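PDB 6OD8: putative aspartyl-tRNA synthetase from Leishmania major, which probably catalyses the ATP-dependent attachment of L-aspartate to tRNA(Asp), releasing AMP and diphosphate, as a class II aminoacyl-tRNA synthetase. Local coordinates for residues E481-A486 against F526-E531; V296-N301 against T309-L314. One frame throughout, in Å; residues are numbered along the deposited sequence.

Contact 1: E481-A486 against F526-E531; sequences EISSGA and FGIGLE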
loop_
_atom_site.group_PDB
_atom_site.type_symbol
_atom_site.label_atom_id
_atom_site.label_comp_id
_atom_site.label_asym_id
_atom_site.label_seq_id
_atom_site.Cartn_x
_atom_site.Cartn_y
_atom_site.Cartn_z
ATOM N N GLU A 481 3.728 1.810 -23.415
ATOM C CA GLU A 481 2.460 1.656 -22.720
ATOM C C GLU A 481 2.687 1.568 -21.216
ATOM O O GLU A 481 3.523 0.797 -20.745
ATOM C CB GLU A 481 1.745 0.396 -23.233
ATOM C CG GLU A 481 0.315 0.212 -22.739
ATOM C CD GLU A 481 0.206 -0.664 -21.488
ATOM O OE1 GLU A 481 1.199 -1.336 -21.124
ATOM O OE2 GLU A 481 -0.881 -0.677 -20.869
ATOM N N ILE A 482 1.938 2.355 -20.452
ATOM C CA ILE A 482 2.050 2.323 -18.997
ATOM C C ILE A 482 0.740 1.925 -18.313
ATOM O O ILE A 482 0.773 1.410 -17.183
ATOM C CB ILE A 482 2.564 3.673 -18.445
ATOM C CG1 ILE A 482 2.889 3.582 -16.944
ATOM C CG2 ILE A 482 1.538 4.786 -18.671
ATOM C CD1 ILE A 482 4.003 2.566 -16.597
ATOM N N SER A 483 -0.408 2.069 -18.971
ATOM C CA SER A 483 -1.677 1.764 -18.322
ATOM C C SER A 483 -2.745 1.577 -19.390
ATOM O O SER A 483 -2.761 2.297 -20.387
ATOM C CB SER A 483 -2.088 2.882 -17.346
ATOM O OG SER A 483 -3.310 2.558 -16.653
ATOM N N SER A 484 -3.622 0.593 -19.175
ATOM C CA SER A 484 -4.816 0.384 -19.986
ATOM C C SER A 484 -6.037 0.590 -19.097
ATOM O O SER A 484 -6.083 0.049 -17.989
ATOM C CB SER A 484 -4.832 -1.036 -20.574
ATOM O OG SER A 484 -3.743 -1.229 -21.454
ATOM N N GLY A 485 -7.005 1.371 -19.570
ATOM C CA GLY A 485 -8.263 1.549 -18.859
ATOM C C GLY A 485 -9.444 1.238 -19.752
ATOM O O GLY A 485 -9.369 1.353 -20.976
ATOM N N ALA A 486 -10.562 0.851 -19.128
ATOM C CA ALA A 486 -11.737 0.522 -19.931
ATOM C C ALA A 486 -12.989 0.474 -19.077
ATOM O O ALA A 486 -12.931 0.263 -17.858
ATOM C CB ALA A 486 -11.585 -0.828 -20.624
ATOM N N PHE A 526 -8.463 0.833 -14.264
ATOM C CA PHE A 526 -7.168 0.791 -14.936
ATOM C C PHE A 526 -6.123 0.276 -13.952
ATOM O O PHE A 526 -6.347 0.267 -12.739
ATOM C CB PHE A 526 -6.773 2.172 -15.470
ATOM C CG PHE A 526 -6.793 3.267 -14.424
ATOM C CD1 PHE A 526 -5.645 3.565 -13.695
ATOM C CD2 PHE A 526 -7.949 4.030 -14.210
ATOM C CE1 PHE A 526 -5.655 4.585 -12.744
ATOM C CE2 PHE A 526 -7.967 5.070 -13.282
ATOM C CZ PHE A 526 -6.830 5.334 -12.534
ATOM N N GLY A 527 -4.983 -0.155 -14.485
ATOM C CA GLY A 527 -3.863 -0.576 -13.649
ATOM C C GLY A 527 -2.579 0.053 -14.146
ATOM O O GLY A 527 -2.456 0.404 -15.321
ATOM N N ILE A 528 -1.611 0.201 -13.232
ATOM C CA ILE A 528 -0.321 0.824 -13.542
ATOM C C ILE A 528 0.780 0.003 -12.887
ATOM O O ILE A 528 0.699 -0.274 -11.689
ATOM C CB ILE A 528 -0.220 2.275 -13.013
ATOM C CG1 ILE A 528 -1.426 3.128 -13.384
ATOM C CG2 ILE A 528 1.105 2.930 -13.431
ATOM C CD1 ILE A 528 -1.582 4.348 -12.448
ATOM N N GLY A 529 1.824 -0.354 -13.650
ATOM C CA GLY A 529 3.004 -0.962 -13.038
ATOM C C GLY A 529 3.898 0.042 -12.325
ATOM O O GLY A 529 4.340 1.030 -12.928
ATOM N N LEU A 530 4.180 -0.186 -11.038
ATOM C CA LEU A 530 4.905 0.820 -10.259
ATOM C C LEU A 530 6.349 0.967 -10.739
ATOM O O LEU A 530 6.817 2.082 -10.996
ATOM C CB LEU A 530 4.871 0.443 -8.771
ATOM C CG LEU A 530 5.852 1.232 -7.884
ATOM C CD1 LEU A 530 5.432 2.669 -7.820
ATOM C CD2 LEU A 530 5.909 0.604 -6.469
ATOM N N GLU A 531 7.078 -0.150 -10.820
ATOM C CA GLU A 531 8.455 -0.116 -11.298
ATOM C C GLU A 531 8.528 0.455 -12.713
ATOM O O GLU A 531 9.443 1.221 -13.027
ATOM C CB GLU A 531 9.051 -1.522 -11.255
ATOM C CG GLU A 531 9.014 -2.148 -9.852
ATOM C CD GLU A 531 7.729 -2.932 -9.558
ATOM O OE1 GLU A 531 6.694 -2.726 -10.240
ATOM O OE2 GLU A 531 7.788 -3.782 -8.655
HETATM O O HOH W 1 2.293 -0.471 -16.426
HETATM O O HOH W 2 -2.794 -1.800 -17.244
#

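Contact 2: V296-N301 against T309-L314; sequences VFRSEN and TEFVGL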
loop_
_atom_site.group_PDB
_atom_site.type_symbol
_atom_site.label_atom_id
_atom_site.label_comp_id
_atom_site.label_asym_id
_atom_site.label_seq_id
_atom_site.Cartn_x
_atom_site.Cartn_y
_atom_site.Cartn_z
ATOM N N VAL A 296 1.881 -8.222 -8.151
ATOM C CA VAL A 296 1.280 -8.855 -9.315
ATOM C C VAL A 296 2.348 -9.767 -9.903
ATOM O O VAL A 296 3.544 -9.593 -9.668
ATOM C CB VAL A 296 0.777 -7.822 -10.336
ATOM C CG1 VAL A 296 -0.378 -7.031 -9.731
ATOM C CG2 VAL A 296 1.862 -6.883 -10.724
ATOM N N PHE A 297 1.907 -10.780 -10.638
ATOM C CA PHE A 297 2.801 -11.847 -11.075
ATOM C C PHE A 297 2.534 -12.119 -12.547
ATOM O O PHE A 297 1.374 -12.224 -12.951
ATOM C CB PHE A 297 2.605 -13.107 -10.211
ATOM C CG PHE A 297 2.819 -12.871 -8.721
ATOM C CD1 PHE A 297 4.092 -12.943 -8.165
ATOM C CD2 PHE A 297 1.744 -12.568 -7.878
ATOM C CE1 PHE A 297 4.301 -12.725 -6.784
ATOM C CE2 PHE A 297 1.937 -12.336 -6.503
ATOM C CZ PHE A 297 3.234 -12.415 -5.954
ATOM N N ARG A 298 3.599 -12.162 -13.351
ATOM C CA ARG A 298 3.523 -12.505 -14.768
ATOM C C ARG A 298 4.306 -13.786 -14.979
ATOM O O ARG A 298 5.492 -13.853 -14.648
ATOM C CB ARG A 298 4.075 -11.388 -15.652
ATOM C CG ARG A 298 3.224 -10.118 -15.620
ATOM C CD ARG A 298 1.730 -10.428 -15.796
ATOM N NE ARG A 298 0.895 -9.606 -14.920
ATOM C CZ ARG A 298 0.499 -8.370 -15.212
ATOM N NH1 ARG A 298 0.856 -7.815 -16.365
ATOM N NH2 ARG A 298 -0.251 -7.686 -14.354
ATOM N N SER A 299 3.650 -14.799 -15.530
ATOM C CA SER A 299 4.269 -16.105 -15.654
ATOM C C SER A 299 4.929 -16.327 -17.008
ATOM O O SER A 299 5.290 -17.457 -17.313
ATOM C CB SER A 299 3.235 -17.204 -15.389
ATOM O OG SER A 299 2.116 -17.078 -16.249
ATOM N N GLU A 300 5.115 -15.288 -17.817
ATOM C CA GLU A 300 5.767 -15.474 -19.106
ATOM C C GLU A 300 7.282 -15.538 -18.939
ATOM O O GLU A 300 7.879 -14.808 -18.142
ATOM C CB GLU A 300 5.377 -14.361 -20.082
ATOM C CG GLU A 300 5.388 -12.973 -19.491
ATOM C CD GLU A 300 4.463 -12.026 -20.232
ATOM O OE1 GLU A 300 3.816 -12.472 -21.204
ATOM O OE2 GLU A 300 4.376 -10.842 -19.841
ATOM N N ASN A 301 7.905 -16.439 -19.687
ATOM C CA ASN A 301 9.350 -16.623 -19.596
ATOM C C ASN A 301 10.003 -15.626 -20.552
ATOM O O ASN A 301 10.439 -15.944 -21.660
ATOM C CB ASN A 301 9.720 -18.067 -19.907
ATOM C CG ASN A 301 11.159 -18.377 -19.616
ATOM O OD1 ASN A 301 11.966 -17.480 -19.368
ATOM N ND2 ASN A 301 11.511 -19.668 -19.690
ATOM N N THR A 309 9.034 -10.797 -13.406
ATOM C CA THR A 309 8.055 -11.844 -13.145
ATOM C C THR A 309 7.193 -11.526 -11.930
ATOM O O THR A 309 6.082 -12.052 -11.804
ATOM C CB THR A 309 8.747 -13.188 -12.959
ATOM O OG1 THR A 309 9.742 -13.066 -11.945
ATOM C CG2 THR A 309 9.419 -13.616 -14.257
ATOM N N GLU A 310 7.701 -10.707 -11.023
ATOM C CA GLU A 310 6.916 -10.200 -9.921
ATOM C C GLU A 310 7.110 -8.703 -9.911
ATOM O O GLU A 310 8.253 -8.231 -9.981
ATOM C CB GLU A 310 7.369 -10.810 -8.571
ATOM C CG GLU A 310 6.697 -10.097 -7.402
ATOM C CD GLU A 310 6.958 -10.746 -6.033
ATOM O OE1 GLU A 310 7.686 -11.762 -5.952
ATOM O OE2 GLU A 310 6.412 -10.232 -5.037
ATOM N N PHE A 311 6.019 -7.953 -9.818
ATOM C CA PHE A 311 6.183 -6.515 -9.615
ATOM C C PHE A 311 5.008 -6.005 -8.788
ATOM O O PHE A 311 4.361 -6.769 -8.059
ATOM C CB PHE A 311 6.404 -5.794 -10.962
ATOM C CG PHE A 311 5.319 -6.012 -11.976
ATOM C CD1 PHE A 311 4.413 -4.993 -12.265
ATOM C CD2 PHE A 311 5.229 -7.213 -12.674
ATOM C CE1 PHE A 311 3.419 -5.169 -13.237
ATOM C CE2 PHE A 311 4.234 -7.406 -13.638
ATOM C CZ PHE A 311 3.332 -6.378 -13.919
ATOM N N VAL A 312 4.773 -4.704 -8.841
ATOM C CA VAL A 312 3.793 -4.053 -7.980
ATOM C C VAL A 312 2.794 -3.333 -8.863
ATOM O O VAL A 312 3.182 -2.528 -9.724
ATOM C CB VAL A 312 4.435 -3.055 -6.996
ATOM C CG1 VAL A 312 3.324 -2.316 -6.225
ATOM C CG2 VAL A 312 5.437 -3.766 -6.049
ATOM N N GLY A 313 1.512 -3.631 -8.653
ATOM C CA GLY A 313 0.438 -3.001 -9.398
ATOM C C GLY A 313 -0.260 -1.932 -8.575
ATOM O O GLY A 313 -0.542 -2.123 -7.391
ATOM N N LEU A 314 -0.529 -0.806 -9.222
ATOM C CA LEU A 314 -1.337 0.274 -8.675
ATOM C C LEU A 314 -2.660 0.200 -9.426
ATOM O O LEU A 314 -2.706 0.490 -10.628
ATOM C CB LEU A 314 -0.641 1.618 -8.886
ATOM C CG LEU A 314 0.854 1.721 -8.575
ATOM C CD1 LEU A 314 1.416 3.109 -8.911
ATOM C CD2 LEU A 314 1.085 1.451 -7.051
#

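Contact 1: E481-A486 against F526-E531
Ser483 turns its hydroxyl anti to its backbone N (chi1 -177°), which carries OG across to the neighbouring strand, and Phe526 has CG between its backbone N and carbonyl carbon (chi1 54°), the ring leading away from 481-486. Ser483 OG donates to Gly527 O at 2.7 Å, reaching that oxygen from above the carbonyl plane. A water grips the same oxygen at 2.9 Å and accepts from Ser484 N, so it fills in where the two backbones stand too far apart to pair directly. Two residues farther along each strand, a second water does likewise, donating to Ile482 O and accepting from Gly529 N at 2.8 Å. Beside it, Ile482 CG1 meets Ile528 CG2 at 4.0 Å, the branched chains crossing at a slant. At the other end the backbones close in, Gly485 CA lying 4.1 Å from Phe526 CA. The Phe526 ring runs on to helix 325-342, packing on Val327, Ala331 and Leu334. Ile482 and Ser483 both face Met475 in a classic beta bulge. This water-bridged antiparallel pair, with Gly529 as N-cap of helix 530-538, belongs to the central sheet of the class II synthetase catalytic domain, where strand 523-529 and its helix form motif 3.

Contact 2: V296-N301 against T309-L314
Val296 pairs with Phe311 through two backbone hydrogen bonds, Val296 N to Phe311 O at 2.9 Å and Phe311 N to Val296 O at 3.0 Å. Its CG2 methyl sits over the centre of the Phe311 ring, 3.4 Å from the centroid and 11° off the normal, a close CH-pi contact, while CG1 packs against the backbone of Gly313. Phe297 points to the opposite face of the sheet, where it lies alongside Glu310, both side chains running the same way. Phe297 CE1 comes within 3.4 Å of Glu310 CD, and ring and carboxylate planes are 49° apart. That carboxylate is held by the second subunit, its two oxygens accepting from the backbone N of Lys247 and Ile248 there. Arg298 continues the ladder, its N donating to Thr309 O at 2.9 Å. Bends at chi2 and chi3 lead its chain along the rim of the Phe311 ring: CG touches CE2 of Phe311 at the ring edge (3.5 Å), and Phe311 CZ lies under one face of the guanidinium, whose plane is turned 70° from the ring. Arg298 NH2 also bonds Gln273 O. Farther on, Glu300 only brushes Thr309 CG2 with its carbonyl oxygen. The arrangement is characteristic of class II motif 2, two antiparallel strands joined by a loop; the Arg-Phe pair resembles the arginine and phenylalanine that hold ATP in relatives.

Both contacts are antiparallel pairs in one sheet of the catalytic domain, and both are largely buried. Strands 310-319 and 523-529 are neighbours, so the contacts meet directly: Ile528 O lies 2.8 Å from Leu314 N and Leu530 N 2.9 Å from Val312 O, both probable hydrogen bonds. Glu531 OE1 accepts from Val312 N beside them. In contact 1 the strands are joined mainly by waters and a serine hydroxyl, with apolar side chains passing to helices of the same chain. Contact 2 has regular backbone bonds and aromatic packing, and runs out at Glu300 and Asn301 into exposed loop; its Glu310 and Thr309 bond the second subunit, whereas Leu530, just past the contact 1 pair, packs on His244 there.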